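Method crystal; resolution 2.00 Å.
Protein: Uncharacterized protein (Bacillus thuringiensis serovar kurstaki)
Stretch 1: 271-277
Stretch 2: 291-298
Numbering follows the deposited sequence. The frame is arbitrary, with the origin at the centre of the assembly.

Stretch 1, residues 271-277: ILKNIKE
Stretch 2, residues 291-298: DEIESPFK

Residues 271-277 lie within a longer helix, with phi/psi values near -60/-43 and the i to i+4 hydrogen bonds I275 N to I271 O (2.8 Å), K276 N to L272 O (3.1 Å) and E277 N to K273 O (3.0 Å). Residues 291-298 form no regular helix or strand; from E292 to S295 the segment is mostly extended, interrupted at I293 (-82/-25), and it turns again at P296 (-73/-12). The register runs antiparallel: the CA of L272 lies 7.7 Å from that of F297, and the CA of K276 lies 6.1 Å from that of S295. Together the two stretches bury 294 Å².

I271 (chi1 m, chi2 t) is buried but makes no contact here, its side chain out of reach of the second stretch. L272 opens the interface. Its CA-to-CB bond points sideways, yet the m,t rotamer carries the branched end inward, so that L272 CD2 reaches F297 CD2 at 3.8 Å. F297 (chi1 -67°, chi2 -81°), pointing toward the helix, is buried and presents its ring obliquely; a flat aromatic side chain suits this place because it can meet more than one aliphatic group.

K273 (chi1 t) points away and N274 (chi1 m) is out of reach, as expected for helix positions turned from the partner.

I275, one turn after I271, points toward the second stretch and is buried. Its m,t rotamer spreads its two branches over different partners: CG2 packs on P296 CG at 3.9 Å, while CD1 approaches F297 CE2 at 4.4 Å. The proline ring, C-gamma endo, offers a compact apolar surface to the methyl group.

K276 supplies the polar anchor and has the largest area covered by the other stretch, 89 Å². Its CB points sideways, but chi1 through chi4 are all t (172°, 156°, 178°, 178°), and this extended chain delivers the ammonium group to three successive backbone carbonyls. K276 NZ donates to E292 O at 2.6 Å and to E294 O at 2.7 Å; a third bond, to I293 O at 3.2 Å, is weak. Lysine suits the site because its long chain spans the gap and its terminal nitrogen carries three hydrogens. Along the way, K276 CD passes S295 CB at 4.1 Å, the serine (chi1 p) pointing toward the helix. The acidic side chains take no part: E294 points away, and the end of E292 leads away.

E277 (chi1 t, chi2 t), exposed and out of reach, closes the stretch.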

# COMPACT_ATOMS: atom_id res chain seq x y z
N ILE A 271 -5.60 -24.21 -5.01
CA ILE A 271 -6.89 -24.13 -4.32
C ILE A 271 -8.04 -23.88 -5.31
O ILE A 271 -9.07 -24.55 -5.26
CB ILE A 271 -6.88 -23.01 -3.24
CG1 ILE A 271 -6.09 -23.47 -2.02
CG2 ILE A 271 -8.31 -22.64 -2.81
CD1 ILE A 271 -5.65 -22.32 -1.14
N LEU A 272 -7.86 -22.91 -6.20
CA LEU A 272 -8.92 -22.60 -7.17
C LEU A 272 -9.25 -23.82 -8.01
O LEU A 272 -10.43 -24.09 -8.28
CB LEU A 272 -8.50 -21.42 -8.06
CG LEU A 272 -8.46 -20.16 -7.18
CD1 LEU A 272 -7.88 -18.99 -7.92
CD2 LEU A 272 -9.85 -19.82 -6.68
N LYS A 273 -8.22 -24.56 -8.42
CA LYS A 273 -8.45 -25.78 -9.20
C LYS A 273 -9.26 -26.82 -8.44
O LYS A 273 -10.22 -27.40 -8.99
CB LYS A 273 -7.12 -26.41 -9.63
CG LYS A 273 -7.29 -27.88 -10.04
CD LYS A 273 -6.05 -28.43 -10.74
CE LYS A 273 -5.26 -29.36 -9.84
NZ LYS A 273 -4.65 -28.63 -8.70
N ASN A 274 -8.86 -27.08 -7.19
CA ASN A 274 -9.57 -28.01 -6.31
C ASN A 274 -10.99 -27.57 -5.99
O ASN A 274 -11.88 -28.40 -5.83
CB ASN A 274 -8.81 -28.21 -4.99
CG ASN A 274 -7.51 -28.95 -5.18
OD1 ASN A 274 -7.38 -29.76 -6.10
ND2 ASN A 274 -6.52 -28.67 -4.33
N ILE A 275 -11.20 -26.25 -5.87
CA ILE A 275 -12.55 -25.74 -5.63
C ILE A 275 -13.48 -26.07 -6.81
O ILE A 275 -14.62 -26.52 -6.62
CB ILE A 275 -12.55 -24.20 -5.38
CG1 ILE A 275 -12.05 -23.94 -3.96
CG2 ILE A 275 -13.96 -23.61 -5.57
CD1 ILE A 275 -11.99 -22.50 -3.57
N LYS A 276 -13.00 -25.86 -8.02
CA LYS A 276 -13.78 -26.23 -9.19
C LYS A 276 -14.04 -27.73 -9.22
O LYS A 276 -15.16 -28.18 -9.48
CB LYS A 276 -13.09 -25.81 -10.48
CG LYS A 276 -13.84 -26.37 -11.67
CD LYS A 276 -13.62 -25.61 -12.95
CE LYS A 276 -14.39 -26.30 -14.07
NZ LYS A 276 -14.26 -25.57 -15.34
N GLU A 277 -13.00 -28.50 -8.94
CA GLU A 277 -13.10 -29.95 -8.97
C GLU A 277 -14.21 -30.41 -8.04
O GLU A 277 -14.98 -31.32 -8.36
CB GLU A 277 -11.75 -30.56 -8.58
CG GLU A 277 -11.68 -32.07 -8.63
CD GLU A 277 -10.27 -32.59 -8.33
OE1 GLU A 277 -9.33 -31.77 -8.26
OE2 GLU A 277 -10.11 -33.82 -8.17
N ASP A 291 -17.80 -30.45 -18.72
CA ASP A 291 -16.88 -30.15 -19.83
C ASP A 291 -16.89 -28.67 -20.20
O ASP A 291 -16.87 -28.32 -21.38
CB ASP A 291 -17.24 -31.00 -21.06
CG ASP A 291 -16.17 -30.96 -22.15
OD1 ASP A 291 -14.99 -30.70 -21.80
OD2 ASP A 291 -16.51 -31.17 -23.34
N GLU A 292 -16.92 -27.81 -19.19
CA GLU A 292 -16.85 -26.38 -19.43
C GLU A 292 -15.69 -25.71 -18.68
O GLU A 292 -15.27 -26.17 -17.61
CB GLU A 292 -18.17 -25.74 -19.05
CG GLU A 292 -19.33 -26.42 -19.70
CD GLU A 292 -19.68 -25.85 -21.07
OE1 GLU A 292 -18.87 -25.09 -21.63
OE2 GLU A 292 -20.78 -26.16 -21.58
N ILE A 293 -15.18 -24.62 -19.24
CA ILE A 293 -13.97 -24.00 -18.72
C ILE A 293 -14.19 -23.09 -17.52
O ILE A 293 -13.28 -22.89 -16.72
CB ILE A 293 -13.24 -23.19 -19.83
CG1 ILE A 293 -11.75 -23.05 -19.51
CG2 ILE A 293 -13.90 -21.82 -20.07
CD1 ILE A 293 -10.95 -22.39 -20.62
N GLU A 294 -15.39 -22.54 -17.37
CA GLU A 294 -15.60 -21.48 -16.37
C GLU A 294 -15.46 -21.99 -14.93
O GLU A 294 -15.42 -23.20 -14.68
CB GLU A 294 -16.98 -20.83 -16.56
CG GLU A 294 -17.06 -19.90 -17.76
CD GLU A 294 -17.25 -20.64 -19.08
OE1 GLU A 294 -17.37 -21.88 -19.08
OE2 GLU A 294 -17.29 -19.96 -20.13
N SER A 295 -15.40 -21.06 -13.99
CA SER A 295 -15.08 -21.37 -12.60
C SER A 295 -15.60 -20.26 -11.69
O SER A 295 -15.87 -19.17 -12.16
CB SER A 295 -13.56 -21.53 -12.44
OG SER A 295 -12.90 -20.30 -12.60
N PRO A 296 -15.75 -20.54 -10.38
CA PRO A 296 -16.46 -19.55 -9.56
C PRO A 296 -15.71 -18.25 -9.24
O PRO A 296 -16.36 -17.32 -8.75
CB PRO A 296 -16.75 -20.33 -8.26
CG PRO A 296 -15.79 -21.48 -8.26
CD PRO A 296 -15.57 -21.83 -9.69
N PHE A 297 -14.40 -18.16 -9.49
CA PHE A 297 -13.66 -16.92 -9.21
C PHE A 297 -12.96 -16.40 -10.45
O PHE A 297 -12.52 -17.18 -11.28
CB PHE A 297 -12.62 -17.14 -8.09
CG PHE A 297 -13.23 -17.42 -6.76
CD1 PHE A 297 -13.71 -16.38 -5.98
CD2 PHE A 297 -13.42 -18.71 -6.34
CE1 PHE A 297 -14.31 -16.63 -4.77
CE2 PHE A 297 -14.02 -18.97 -5.14
CZ PHE A 297 -14.47 -17.93 -4.35
N LYS A 298 -12.84 -15.08 -10.55
CA LYS A 298 -12.27 -14.40 -11.71
C LYS A 298 -10.75 -14.41 -11.71
O LYS A 298 -10.11 -14.70 -12.72
CB LYS A 298 -12.75 -12.95 -11.75
CG LYS A 298 -14.09 -12.73 -12.43
CD LYS A 298 -14.35 -13.76 -13.53
CE LYS A 298 -14.61 -13.06 -14.87
NZ LYS A 298 -15.70 -12.03 -14.79